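Long-range contact in carboxylesterase (Est-2) (Archaeoglobus fulgidus, PDB 5FRD), which binds coenzyme A near its active site and probably hydrolyses carboxylic esters as a thermophilic alpha/beta hydrolase: residues 108-120 with 203-215. Residues are numbered along the deposited sequence; the frame is centred on the assembly and turned at random.
Sequences ALVLVGTGARLRV and TPLKYHEFFHKHI. With COA (coenzyme A), chain C.
Y207, from the first turn of helix 205-214, reaches across the loop that follows strand 108-112 and presses its ring against that loop and coenzyme A. Y207 CB lies 3.5 Å from T114 O, which also meets the ring edge in its plane. CG and CD1 run beneath the adenine, whose N6A sits over the ring centre, 3.3 Å above the plane; CD of P204 covers the opposite face. CD2 passes G115 CA, where any side chain would collide with the ring, and CE2 approaches R117 O, which accepts the adenine amino group, N6A to O 2.9 Å. CE1 lies against adenine C5A and CZ comes near N7A. At the tip, OH is hydrogen-bonded to a water that also donates to R119 O and bonds weakly to the pantetheine arm. With an alanine in its place, the adenine is likely to lose the ring it lies against, and the water its phenolic partner. In this alpha/beta hydrolase fold the strand and helix run nearly antiparallel, 158° between their axes, so the loop beyond the strand meets the start of the helix, and together they line the coenzyme A pocket. R117 NH1 meets phosphate oxygen O1A at the guanidinium edge, while NE pairs with D176. H208 ties the backbones together, its NE2 accepting from T114 N (3.0 Å, 154°) and its ND1 donating to P204 O, which fixes the imidazole's rotation. With CG anti to its carbonyl carbon (chi1 -70°), the F211 ring turns toward the strand, where L111 CD1 sits over one face in a CH-pi contact, 3.7 Å from the centroid; F211 CZ comes within 3.3 Å of G115 C. T203 packs CG2 against L118 CD2 and hydrogen-bonds OG1 to D200, of a probable Ser-His-Asp triad with S89 and H228.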
# COMPACT_ATOMS: atom_id res chain seq x y z
N ALA A 108 3.27 9.22 10.88
CA ALA A 108 4.37 8.28 10.61
C ALA A 108 4.03 7.58 9.31
O ALA A 108 2.90 7.67 8.83
CB ALA A 108 4.49 7.24 11.72
N LEU A 109 5.01 6.91 8.70
CA LEU A 109 4.85 6.20 7.43
C LEU A 109 5.21 4.75 7.63
O LEU A 109 6.20 4.46 8.31
CB LEU A 109 5.75 6.80 6.38
CG LEU A 109 5.33 8.10 5.72
CD1 LEU A 109 6.41 8.58 4.77
CD2 LEU A 109 4.07 7.89 4.89
N VAL A 110 4.46 3.85 7.02
CA VAL A 110 4.77 2.43 7.01
C VAL A 110 4.79 2.06 5.54
O VAL A 110 3.77 2.10 4.86
CB VAL A 110 3.82 1.61 7.83
CG1 VAL A 110 4.22 0.13 7.74
CG2 VAL A 110 3.74 2.09 9.25
N LEU A 111 5.97 1.76 5.02
CA LEU A 111 6.21 1.48 3.62
C LEU A 111 6.38 -0.02 3.49
O LEU A 111 7.35 -0.59 4.01
CB LEU A 111 7.45 2.21 3.13
CG LEU A 111 7.35 3.73 3.25
CD1 LEU A 111 8.70 4.33 2.88
CD2 LEU A 111 6.23 4.30 2.38
N VAL A 112 5.44 -0.67 2.84
CA VAL A 112 5.36 -2.12 2.77
C VAL A 112 5.49 -2.55 1.32
O VAL A 112 4.69 -2.16 0.47
CB VAL A 112 4.00 -2.64 3.31
CG1 VAL A 112 4.04 -4.15 3.36
CG2 VAL A 112 3.67 -2.05 4.68
N GLY A 113 6.48 -3.40 1.00
CA GLY A 113 6.58 -3.92 -0.35
C GLY A 113 6.46 -2.82 -1.41
O GLY A 113 5.59 -2.86 -2.30
N THR A 114 7.31 -1.81 -1.31
CA THR A 114 7.23 -0.67 -2.19
C THR A 114 8.61 -0.17 -2.54
O THR A 114 9.58 -0.91 -2.41
CB THR A 114 6.27 0.38 -1.55
OG1 THR A 114 5.98 1.43 -2.49
CG2 THR A 114 6.82 0.97 -0.30
N GLY A 115 8.71 1.03 -3.09
CA GLY A 115 9.99 1.53 -3.57
C GLY A 115 9.90 2.99 -3.94
O GLY A 115 8.80 3.56 -4.11
N ALA A 116 11.06 3.60 -4.07
CA ALA A 116 11.17 4.98 -4.56
C ALA A 116 11.01 5.10 -6.07
O ALA A 116 10.81 6.19 -6.59
CB ALA A 116 12.51 5.55 -4.14
N ARG A 117 11.05 3.98 -6.76
CA ARG A 117 10.85 3.86 -8.19
C ARG A 117 10.26 2.47 -8.41
O ARG A 117 10.74 1.49 -7.80
CB ARG A 117 12.18 3.99 -8.94
CG ARG A 117 12.03 3.99 -10.46
CD ARG A 117 13.38 3.91 -11.15
NE ARG A 117 14.08 5.19 -11.07
CZ ARG A 117 15.29 5.42 -11.58
NH1 ARG A 117 15.99 4.44 -12.16
NH2 ARG A 117 15.82 6.63 -11.45
N LEU A 118 9.22 2.40 -9.25
CA LEU A 118 8.45 1.15 -9.40
C LEU A 118 8.28 0.73 -10.84
O LEU A 118 7.18 0.37 -11.30
CB LEU A 118 7.11 1.28 -8.67
CG LEU A 118 7.19 1.40 -7.14
CD1 LEU A 118 5.80 1.69 -6.58
CD2 LEU A 118 7.74 0.12 -6.50
N ARG A 119 9.39 0.68 -11.57
CA ARG A 119 9.36 0.12 -12.90
C ARG A 119 8.77 -1.30 -12.88
O ARG A 119 9.04 -2.08 -11.97
CB ARG A 119 10.77 0.08 -13.49
CG ARG A 119 11.32 1.45 -13.88
CD ARG A 119 10.65 2.08 -15.11
NE ARG A 119 10.44 1.12 -16.18
CZ ARG A 119 11.40 0.58 -16.93
NH1 ARG A 119 12.67 0.94 -16.79
NH2 ARG A 119 11.07 -0.35 -17.84
N VAL A 120 7.99 -1.60 -13.90
CA VAL A 120 7.34 -2.89 -14.04
C VAL A 120 7.96 -3.69 -15.21
O VAL A 120 8.13 -3.16 -16.31
CB VAL A 120 5.83 -2.71 -14.26
CG1 VAL A 120 5.14 -4.06 -14.38
CG2 VAL A 120 5.22 -1.87 -13.13
N THR A 203 9.24 -6.10 -5.30
CA THR A 203 9.87 -4.96 -4.62
C THR A 203 10.83 -5.60 -3.62
O THR A 203 10.50 -5.88 -2.50
CB THR A 203 8.82 -4.06 -3.92
OG1 THR A 203 7.99 -4.83 -3.06
CG2 THR A 203 7.94 -3.36 -4.91
N PRO A 204 12.06 -5.88 -4.09
CA PRO A 204 12.94 -6.73 -3.30
C PRO A 204 13.62 -6.00 -2.14
O PRO A 204 13.42 -4.79 -1.92
CB PRO A 204 13.96 -7.22 -4.33
CG PRO A 204 13.98 -6.15 -5.34
CD PRO A 204 12.58 -5.62 -5.43
N LEU A 205 14.45 -6.73 -1.41
CA LEU A 205 15.13 -6.20 -0.24
C LEU A 205 15.84 -4.89 -0.53
O LEU A 205 15.73 -3.97 0.27
CB LEU A 205 16.14 -7.22 0.26
CG LEU A 205 17.00 -6.79 1.44
CD1 LEU A 205 16.14 -6.51 2.67
CD2 LEU A 205 18.02 -7.86 1.76
N LYS A 206 16.55 -4.78 -1.64
CA LYS A 206 17.30 -3.56 -1.91
C LYS A 206 16.42 -2.32 -1.98
O LYS A 206 16.89 -1.26 -1.62
CB LYS A 206 18.14 -3.65 -3.15
CG LYS A 206 19.36 -4.55 -2.99
CD LYS A 206 20.00 -4.82 -4.36
CE LYS A 206 20.99 -6.00 -4.32
NZ LYS A 206 22.18 -5.78 -5.18
N TYR A 207 15.17 -2.45 -2.42
CA TYR A 207 14.30 -1.28 -2.45
C TYR A 207 14.03 -0.78 -1.03
O TYR A 207 13.86 0.44 -0.79
CB TYR A 207 12.96 -1.57 -3.09
CG TYR A 207 12.93 -1.82 -4.57
CD1 TYR A 207 14.10 -2.06 -5.32
CD2 TYR A 207 11.72 -1.82 -5.26
CE1 TYR A 207 14.05 -2.31 -6.71
CE2 TYR A 207 11.65 -2.08 -6.63
CZ TYR A 207 12.82 -2.34 -7.34
OH TYR A 207 12.81 -2.63 -8.71
N HIS A 208 13.98 -1.71 -0.07
CA HIS A 208 13.66 -1.41 1.32
C HIS A 208 14.89 -0.95 2.10
O HIS A 208 14.80 -0.05 2.93
CB HIS A 208 12.93 -2.61 1.92
CG HIS A 208 11.62 -2.85 1.22
ND1 HIS A 208 11.52 -3.55 0.04
CD2 HIS A 208 10.40 -2.34 1.47
CE1 HIS A 208 10.27 -3.51 -0.38
NE2 HIS A 208 9.57 -2.78 0.47
N GLU A 209 16.03 -1.56 1.81
CA GLU A 209 17.28 -1.01 2.33
C GLU A 209 17.52 0.41 1.80
O GLU A 209 18.07 1.23 2.52
CB GLU A 209 18.46 -1.92 2.00
CG GLU A 209 18.51 -3.20 2.80
CD GLU A 209 19.02 -3.05 4.23
OE1 GLU A 209 19.20 -1.91 4.71
OE2 GLU A 209 19.22 -4.10 4.89
N PHE A 210 17.07 0.71 0.58
CA PHE A 210 17.24 2.07 0.03
C PHE A 210 16.49 3.06 0.90
O PHE A 210 17.04 4.08 1.34
CB PHE A 210 16.76 2.14 -1.41
CG PHE A 210 16.85 3.53 -1.99
CD1 PHE A 210 18.01 3.93 -2.62
CD2 PHE A 210 15.81 4.42 -1.88
CE1 PHE A 210 18.13 5.20 -3.18
CE2 PHE A 210 15.93 5.71 -2.42
CZ PHE A 210 17.10 6.11 -3.05
N PHE A 211 15.22 2.78 1.21
CA PHE A 211 14.51 3.64 2.15
C PHE A 211 15.18 3.75 3.50
O PHE A 211 15.32 4.84 4.08
CB PHE A 211 13.08 3.10 2.41
CG PHE A 211 12.12 3.22 1.26
CD1 PHE A 211 11.87 4.44 0.65
CD2 PHE A 211 11.36 2.10 0.90
CE1 PHE A 211 10.90 4.52 -0.35
CE2 PHE A 211 10.41 2.20 -0.11
CZ PHE A 211 10.21 3.40 -0.73
N HIS A 212 15.62 2.63 4.04
CA HIS A 212 16.21 2.59 5.35
C HIS A 212 17.50 3.42 5.42
O HIS A 212 17.73 4.10 6.42
CB HIS A 212 16.46 1.13 5.72
CG HIS A 212 16.86 0.89 7.14
ND1 HIS A 212 16.36 1.57 8.22
CD2 HIS A 212 17.70 -0.04 7.65
CE1 HIS A 212 16.91 1.11 9.33
NE2 HIS A 212 17.71 0.11 9.01
N LYS A 213 18.28 3.41 4.36
CA LYS A 213 19.51 4.22 4.27
C LYS A 213 19.21 5.71 4.23
O LYS A 213 19.96 6.51 4.79
CB LYS A 213 20.32 3.82 3.05
CG LYS A 213 21.09 2.54 3.27
CD LYS A 213 22.10 2.27 2.20
CE LYS A 213 21.52 2.31 0.80
NZ LYS A 213 22.41 1.58 -0.15
N HIS A 214 18.12 6.09 3.55
CA HIS A 214 17.84 7.52 3.25
C HIS A 214 16.83 8.19 4.13
O HIS A 214 16.57 9.37 3.95
CB HIS A 214 17.46 7.68 1.78
CG HIS A 214 18.61 7.44 0.87
ND1 HIS A 214 18.78 6.27 0.18
CD2 HIS A 214 19.71 8.19 0.63
CE1 HIS A 214 19.92 6.33 -0.50
NE2 HIS A 214 20.48 7.50 -0.25
N ILE A 215 16.25 7.44 5.04
CA ILE A 215 15.29 7.97 6.01
C ILE A 215 15.88 7.86 7.41
O ILE A 215 16.04 6.74 7.92
CB ILE A 215 13.92 7.27 5.87
CG1 ILE A 215 13.37 7.45 4.44
CG2 ILE A 215 12.96 7.82 6.91
CD1 ILE A 215 12.12 6.63 4.13
N1A COA C . 15.15 1.34 -4.98
C2A COA C . 16.48 1.29 -5.11
N3A COA C . 17.07 1.15 -6.30
C4A COA C . 16.33 1.09 -7.43
C5A COA C . 14.89 1.15 -7.38
C6A COA C . 14.31 1.30 -6.06
N6A COA C . 12.97 1.35 -5.92
N7A COA C . 14.40 1.04 -8.62
C8A COA C . 15.47 0.95 -9.43
N9A COA C . 16.61 0.98 -8.70
C1B COA C . 17.97 0.86 -9.27
C2B COA C . 18.16 -0.55 -9.74
O2B COA C . 18.58 -1.37 -8.65
C3B COA C . 19.17 -0.37 -10.86
O3B COA C . 20.48 -0.30 -10.30
P3B COA C . 21.74 -1.08 -10.95
O7A COA C . 21.85 -0.40 -12.29
O8A COA C . 21.30 -2.53 -10.98
O9A COA C . 22.86 -0.80 -9.97
C4B COA C . 18.80 0.97 -11.46
O4B COA C . 18.09 1.68 -10.41
C5B COA C . 17.93 0.90 -12.70
O5B COA C . 16.73 0.16 -12.40
P1A COA C . 15.34 0.52 -13.11
O1A COA C . 15.10 1.97 -13.13
O2A COA C . 14.31 -0.35 -12.39
O3A COA C . 15.44 0.09 -14.66
P2A COA C . 15.92 -1.30 -15.31
O4A COA C . 15.63 -1.05 -16.77
O5A COA C . 17.28 -1.67 -14.79
O6A COA C . 14.97 -2.47 -14.74
CBP COA C . 13.02 -3.76 -14.38
CCP COA C . 13.58 -2.52 -15.05
CDP COA C . 11.51 -3.80 -14.63
CEP COA C . 13.69 -5.00 -15.02
CAP COA C . 13.31 -3.69 -12.86
OAP COA C . 12.81 -2.45 -12.31
C9P COA C . 12.71 -4.86 -12.10
O9P COA C . 13.16 -5.98 -12.25
N8P COA C . 11.71 -4.58 -11.25
C7P COA C . 11.13 -5.56 -10.33
C6P COA C . 9.93 -6.32 -10.89
C5P COA C . 8.63 -5.56 -11.07
O5P COA C . 8.01 -5.63 -12.14
N4P COA C . 8.16 -4.89 -10.01
C3P COA C . 6.88 -4.23 -10.01
C2P COA C . 6.95 -2.99 -9.16
S1P COA C . 5.30 -2.27 -9.05
O HOH W 1 13.27 2.10 -3.02
O HOH W 2 10.63 -1.67 -9.80